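Local structure of aminotransferase class-III (Sphaerobacter thermophilus DSM 20745, 6K8H) at residues B[254-259]-B[276-281]; B[217-222]-B[250-255]. The protein is a class-III aminotransferase of the omega-transaminase group, built on the fold shared by the clan of pyridoxal-phosphate-dependent aminotransferases. All coordinates share one frame; numbering follows the deposited sequence.

Contact 1 of 2, residues B[254-259]-B[276-281]. With PLR ((5-hydroxy-4,6-dimethylpyridin-3-yl)methyl dihydrogen phosphate), chain D.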
loop_
_atom_site.group_PDB
_atom_site.type_symbol
_atom_site.label_atom_id
_atom_site.label_comp_id
_atom_site.label_asym_id
_atom_site.label_seq_id
_atom_site.Cartn_x
_atom_site.Cartn_y
_atom_site.Cartn_z
ATOM N N PHE B 254 4.271 14.068 11.717
ATOM C CA PHE B 254 3.185 13.525 12.526
ATOM C C PHE B 254 2.570 12.330 11.811
ATOM O O PHE B 254 2.263 12.409 10.620
ATOM C CB PHE B 254 2.097 14.567 12.789
ATOM C CG PHE B 254 2.428 15.528 13.899
ATOM C CD1 PHE B 254 3.719 15.623 14.392
ATOM C CD2 PHE B 254 1.444 16.349 14.432
ATOM C CE1 PHE B 254 4.035 16.518 15.395
ATOM C CE2 PHE B 254 1.745 17.244 15.450
ATOM C CZ PHE B 254 3.046 17.324 15.937
ATOM N N ASP B 255 2.399 11.227 12.538
ATOM C CA ASP B 255 1.632 10.079 12.055
ATOM C C ASP B 255 0.213 10.244 12.580
ATOM O O ASP B 255 -0.070 9.912 13.736
ATOM C CB ASP B 255 2.257 8.767 12.518
ATOM C CG ASP B 255 1.489 7.537 12.031
ATOM O OD1 ASP B 255 0.354 7.686 11.525
ATOM O OD2 ASP B 255 2.022 6.409 12.158
ATOM N N GLU B 256 -0.679 10.772 11.737
ATOM C CA GLU B 256 -2.087 10.921 12.077
ATOM C C GLU B 256 -2.964 9.918 11.335
ATOM O O GLU B 256 -4.135 10.197 11.069
ATOM C CB GLU B 256 -2.568 12.349 11.812
ATOM C CG GLU B 256 -1.825 13.412 12.632
ATOM C CD GLU B 256 -2.761 14.459 13.257
ATOM O OE1 GLU B 256 -3.847 14.087 13.771
ATOM O OE2 GLU B 256 -2.398 15.652 13.237
ATOM N N VAL B 257 -2.415 8.751 10.984
ATOM C CA VAL B 257 -3.214 7.762 10.262
ATOM C C VAL B 257 -4.465 7.407 11.063
ATOM O O VAL B 257 -5.551 7.239 10.495
ATOM C CB VAL B 257 -2.362 6.522 9.923
ATOM C CG1 VAL B 257 -3.235 5.398 9.369
ATOM C CG2 VAL B 257 -1.289 6.891 8.898
ATOM N N ILE B 258 -4.349 7.352 12.390
ATOM C CA ILE B 258 -5.512 7.249 13.264
ATOM C C ILE B 258 -5.945 8.610 13.811
ATOM O O ILE B 258 -7.139 8.905 13.848
ATOM C CB ILE B 258 -5.253 6.258 14.423
ATOM C CG1 ILE B 258 -5.379 4.807 13.931
ATOM C CG2 ILE B 258 -6.244 6.505 15.577
ATOM C CD1 ILE B 258 -5.312 3.766 15.056
ATOM N N SER B 259 -5.003 9.438 14.283
ATOM C CA SER B 259 -5.377 10.600 15.100
ATOM C C SER B 259 -6.042 11.723 14.306
ATOM O O SER B 259 -6.567 12.660 14.927
ATOM C CB SER B 259 -4.179 11.125 15.898
ATOM O OG SER B 259 -3.272 11.825 15.069
ATOM N N ASP B 276 6.164 19.365 9.941
ATOM C CA ASP B 276 6.601 19.614 8.573
ATOM C C ASP B 276 5.865 18.706 7.600
ATOM O O ASP B 276 5.502 19.134 6.494
ATOM C CB ASP B 276 8.114 19.425 8.479
ATOM C CG ASP B 276 8.862 20.346 9.436
ATOM O OD1 ASP B 276 8.736 21.586 9.285
ATOM O OD2 ASP B 276 9.541 19.832 10.351
ATOM N N LEU B 277 5.639 17.457 8.003
ATOM C CA LEU B 277 4.860 16.503 7.227
ATOM C C LEU B 277 3.872 15.802 8.140
ATOM O O LEU B 277 4.079 15.696 9.350
ATOM C CB LEU B 277 5.732 15.435 6.542
ATOM C CG LEU B 277 6.733 15.908 5.482
ATOM C CD1 LEU B 277 7.578 14.749 5.006
ATOM C CD2 LEU B 277 6.049 16.595 4.305
ATOM N N THR B 278 2.804 15.302 7.530
ATOM C CA THR B 278 1.805 14.469 8.182
ATOM C C THR B 278 1.509 13.272 7.287
ATOM O O THR B 278 1.287 13.434 6.081
ATOM C CB THR B 278 0.515 15.245 8.459
ATOM O OG1 THR B 278 0.803 16.421 9.221
ATOM C CG2 THR B 278 -0.439 14.388 9.268
ATOM N N ALA B 279 1.532 12.077 7.879
ATOM C CA ALA B 279 1.043 10.854 7.263
ATOM C C ALA B 279 -0.394 10.616 7.716
ATOM O O ALA B 279 -0.732 10.839 8.882
ATOM C CB ALA B 279 1.920 9.651 7.635
ATOM N N MET B 280 -1.244 10.210 6.773
ATOM C CA MET B 280 -2.671 10.021 6.997
ATOM C C MET B 280 -3.115 8.772 6.256
ATOM O O MET B 280 -2.418 8.266 5.373
ATOM C CB MET B 280 -3.484 11.231 6.500
ATOM C CG MET B 280 -3.052 12.561 7.090
ATOM S SD MET B 280 -3.571 13.977 6.088
ATOM C CE MET B 280 -2.168 14.125 4.965
ATOM N N GLY B 281 -4.309 8.309 6.593
ATOM C CA GLY B 281 -4.914 7.156 5.953
ATOM C C GLY B 281 -6.256 6.885 6.595
ATOM O O GLY B 281 -6.882 7.815 7.108
HETATM N N1 PLR D . 0.163 4.600 11.473
HETATM C C2 PLR D . -0.732 4.412 12.436
HETATM C C2A PLR D . -0.708 5.302 13.635
HETATM C C3 PLR D . -1.699 3.404 12.315
HETATM O O3 PLR D . -2.598 3.249 13.307
HETATM C C4 PLR D . -1.708 2.583 11.169
HETATM C C4A PLR D . -2.717 1.533 11.028
HETATM C C5 PLR D . -0.757 2.814 10.170
HETATM C C6 PLR D . 0.157 3.811 10.379
HETATM C C5A PLR D . -0.690 1.961 8.931
HETATM O O4P PLR D . -1.797 2.142 7.996
HETATM P P PLR D . -2.207 0.931 7.020
HETATM O O1P PLR D . -0.947 0.552 6.312
HETATM O O2P PLR D . -2.704 -0.159 7.899
HETATM O O3P PLR D . -3.264 1.458 6.104
HETATM O O HOH W 1 -5.582 9.845 8.713
#
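F254 and A279 hold the two strands together through their backbones: F254 N donates to L277 O, and A279 N donates to F254 O at 2.9 Å. F254 O also receives a CA-H...O contact from T278. Two residues on, E256 N donates to A279 O, with a less straight N-H...O angle of 142°. T278 CG2, on the same face as the F254 side chain, packs 3.8 Å from E256 CG. T278 OG1 and E256 OE2 both bond to the amide of Q268, while E256 OE1 takes the hydroxyl of S259, 2.7 Å from OG, and the backbone N of M267. The strands run parallel and are neighbours in the seven-stranded mixed sheet of the large domain of the fold type I architecture of PLP-dependent enzymes, joined as a beta-alpha-beta unit through helix 266-271. On the other face the small A279 lies under helix 127-142. Beyond D255 the first strand ends and the chain turns into the ligand pocket. CG of D255 is anti to its backbone N (chi1 -180°); OD1 accepts from V257 N in an Asx turn, and OD2, also bonded by H155 ND1, lies 2.7 Å from N1 of PLR. The turn lays V257 over a face of the pyridine ring, with CB 3.5 Å from PLR N1 and CG1 equally near C4 and C5. V257 CG2 still packs on both sides, reaching PLR C6 and the M280 carbonyl carbon at 3.7 Å each. Direct backbone hydrogen bonds between the segments stop at this end: a water links them, donating to E256 O and accepting from G281 N at 2.9 Å, and the CB of M280 is directed away from 254-259.

Contact 2 of 2, residues B[217-222]-B[250-255]. With PLR ((5-hydroxy-4,6-dimethylpyridin-3-yl)methyl dihydrogen phosphate), chain D.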
loop_
_atom_site.group_PDB
_atom_site.type_symbol
_atom_site.label_atom_id
_atom_site.label_comp_id
_atom_site.label_asym_id
_atom_site.label_seq_id
_atom_site.Cartn_x
_atom_site.Cartn_y
_atom_site.Cartn_z
ATOM N N ALA B 217 17.379 12.802 9.522
ATOM C CA ALA B 217 16.485 13.417 8.541
ATOM C C ALA B 217 15.131 13.786 9.142
ATOM O O ALA B 217 14.549 14.817 8.783
ATOM C CB ALA B 217 16.270 12.474 7.359
ATOM N N ALA B 218 14.602 12.956 10.040
ATOM C CA ALA B 218 13.243 13.146 10.524
ATOM C C ALA B 218 13.068 12.582 11.927
ATOM O O ALA B 218 13.766 11.647 12.338
ATOM C CB ALA B 218 12.215 12.465 9.611
ATOM N N VAL B 219 12.102 13.152 12.643
ATOM C CA VAL B 219 11.501 12.547 13.835
ATOM C C VAL B 219 10.047 12.232 13.497
ATOM O O VAL B 219 9.291 13.123 13.092
ATOM C CB VAL B 219 11.572 13.467 15.064
ATOM C CG1 VAL B 219 10.799 12.833 16.226
ATOM C CG2 VAL B 219 13.003 13.771 15.473
ATOM N N LEU B 220 9.653 10.975 13.663
ATOM C CA LEU B 220 8.296 10.531 13.370
ATOM C C LEU B 220 7.575 10.308 14.689
ATOM O O LEU B 220 8.093 9.606 15.564
ATOM C CB LEU B 220 8.331 9.249 12.535
ATOM C CG LEU B 220 7.089 8.395 12.340
ATOM C CD1 LEU B 220 6.161 9.073 11.340
ATOM C CD2 LEU B 220 7.534 7.023 11.869
ATOM N N ILE B 221 6.401 10.920 14.851
ATOM C CA ILE B 221 5.694 10.846 16.125
ATOM C C ILE B 221 4.192 10.721 15.891
ATOM O O ILE B 221 3.613 11.479 15.108
ATOM C CB ILE B 221 6.004 12.063 17.016
ATOM C CG1 ILE B 221 5.282 11.912 18.354
ATOM C CG2 ILE B 221 5.672 13.372 16.290
ATOM C CD1 ILE B 221 5.654 12.982 19.371
ATOM N N ASP B 222 3.569 9.747 16.563
ATOM C CA ASP B 222 2.116 9.647 16.652
ATOM C C ASP B 222 1.648 10.497 17.828
ATOM O O ASP B 222 2.000 10.187 18.972
ATOM C CB ASP B 222 1.718 8.187 16.842
ATOM C CG ASP B 222 0.219 7.964 16.959
ATOM O OD1 ASP B 222 -0.532 8.877 17.375
ATOM O OD2 ASP B 222 -0.211 6.820 16.646
ATOM N N ILE B 250 15.723 19.224 11.148
ATOM C CA ILE B 250 15.141 17.885 11.163
ATOM C C ILE B 250 13.656 17.987 10.843
ATOM O O ILE B 250 12.938 18.807 11.435
ATOM C CB ILE B 250 15.356 17.203 12.525
ATOM C CG1 ILE B 250 16.841 17.019 12.801
ATOM C CG2 ILE B 250 14.638 15.855 12.574
ATOM C CD1 ILE B 250 17.115 16.705 14.239
ATOM N N VAL B 251 13.193 17.143 9.922
ATOM C CA VAL B 251 11.797 17.143 9.494
ATOM C C VAL B 251 10.951 16.492 10.585
ATOM O O VAL B 251 11.192 15.342 10.964
ATOM C CB VAL B 251 11.643 16.397 8.161
ATOM C CG1 VAL B 251 10.183 16.208 7.819
ATOM C CG2 VAL B 251 12.398 17.130 7.033
ATOM N N LEU B 252 9.943 17.214 11.075
ATOM C CA LEU B 252 9.006 16.663 12.052
ATOM C C LEU B 252 7.800 16.090 11.306
ATOM O O LEU B 252 7.066 16.827 10.625
ATOM C CB LEU B 252 8.589 17.732 13.065
ATOM C CG LEU B 252 7.576 17.357 14.164
ATOM C CD1 LEU B 252 8.022 16.144 14.996
ATOM C CD2 LEU B 252 7.329 18.559 15.074
ATOM N N ILE B 253 7.610 14.774 11.417
ATOM C CA ILE B 253 6.512 14.064 10.771
ATOM C C ILE B 253 5.514 13.622 11.839
ATOM O O ILE B 253 5.860 12.839 12.730
ATOM C CB ILE B 253 7.006 12.838 9.986
ATOM C CG1 ILE B 253 8.071 13.218 8.948
ATOM C CG2 ILE B 253 5.832 12.146 9.310
ATOM C CD1 ILE B 253 8.736 12.020 8.350
ATOM N N PHE B 254 4.271 14.068 11.717
ATOM C CA PHE B 254 3.185 13.525 12.526
ATOM C C PHE B 254 2.570 12.330 11.811
ATOM O O PHE B 254 2.263 12.409 10.620
ATOM C CB PHE B 254 2.097 14.567 12.789
ATOM C CG PHE B 254 2.428 15.528 13.899
ATOM C CD1 PHE B 254 3.719 15.623 14.392
ATOM C CD2 PHE B 254 1.444 16.349 14.432
ATOM C CE1 PHE B 254 4.035 16.518 15.395
ATOM C CE2 PHE B 254 1.745 17.244 15.450
ATOM C CZ PHE B 254 3.046 17.324 15.937
ATOM N N ASP B 255 2.399 11.227 12.538
ATOM C CA ASP B 255 1.632 10.079 12.055
ATOM C C ASP B 255 0.213 10.244 12.580
ATOM O O ASP B 255 -0.070 9.912 13.736
ATOM C CB ASP B 255 2.257 8.767 12.518
ATOM C CG ASP B 255 1.489 7.537 12.031
ATOM O OD1 ASP B 255 0.354 7.686 11.525
ATOM O OD2 ASP B 255 2.022 6.409 12.158
HETATM N N1 PLR D . 0.163 4.600 11.473
HETATM C C2 PLR D . -0.732 4.412 12.436
HETATM C C2A PLR D . -0.708 5.302 13.635
HETATM C C3 PLR D . -1.699 3.404 12.315
HETATM O O3 PLR D . -2.598 3.249 13.307
HETATM C C4 PLR D . -1.708 2.583 11.169
HETATM C C4A PLR D . -2.717 1.533 11.028
HETATM C C5 PLR D . -0.757 2.814 10.170
HETATM C C6 PLR D . 0.157 3.811 10.379
HETATM C C5A PLR D . -0.690 1.961 8.931
HETATM O O4P PLR D . -1.797 2.142 7.996
HETATM P P PLR D . -2.207 0.931 7.020
HETATM O O1P PLR D . -0.947 0.552 6.312
HETATM O O2P PLR D . -2.704 -0.159 7.899
HETATM O O3P PLR D . -3.264 1.458 6.104
#
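I250 starts the segment by laying CG2 across A218 CA and, at 3.9 Å, against V219 CG2, the two side chains meeting at a slant. V251 begins the ladder: its N donates to A217 O and its O accepts from V219 N, with A218 CA adding a close CA-H...O contact to the same oxygen. A218 and V251 share a face covered by helix 127-142. L252 turns to the other face, where CD1 packs 3.9 Å from I221 CG2. I253 is gripped on both backbone atoms, N by V219 O and O by I221 N, while its side chain spans two residues of 217-222: CD1 touches A218 CB and CG2 touches L220 CD1, each at 3.7 Å. The F254 ring runs alongside I221, the two extending from the sheet in a common direction; I221 CG2, set between its own backbone N and carbonyl carbon by chi1 of -178°, meets F254 CD1 obliquely at 3.5 Å. Helix 235-248, the crossover between these parallel strands in a beta-alpha-beta unit, covers I221. D255 closes the ladder with N bonded to I221 O, and its CB rests 4.1 Å from L220 CD1. Next to it D222, whose OD1 takes the backbone N of N224, brings OD2 to 3.4 Å from PLR C2A, and 5.0 Å from D255 OD2. The bonds between the strands are all main-chain and the side-chain contacts mostly apolar, so the polar side chains of this contact, D222 and D255, gather at the C-terminal ends of the two strands, beside PLR.

Both contacts are buried and use strand 251-255, which sits between strand 277-281 in contact 1 and strand 216-221 in contact 2; F254 and D255 belong to both, and both contacts end at PLR. D276 and L252 tie them together directly: D276 OD2 and L252 N, and L277 N and L252 O, probably form hydrogen bonds. Contact 2 is a longer parallel ladder, four bridges against two, with apolar side chains on its faces, and buries more surface, 549 against 334 Å². Contact 1, nearer the centre of the chain, gives way to a turn and a water, with polar side-chain bonds of E256 and T278 to one side and D255, V257 and I258 at PLR.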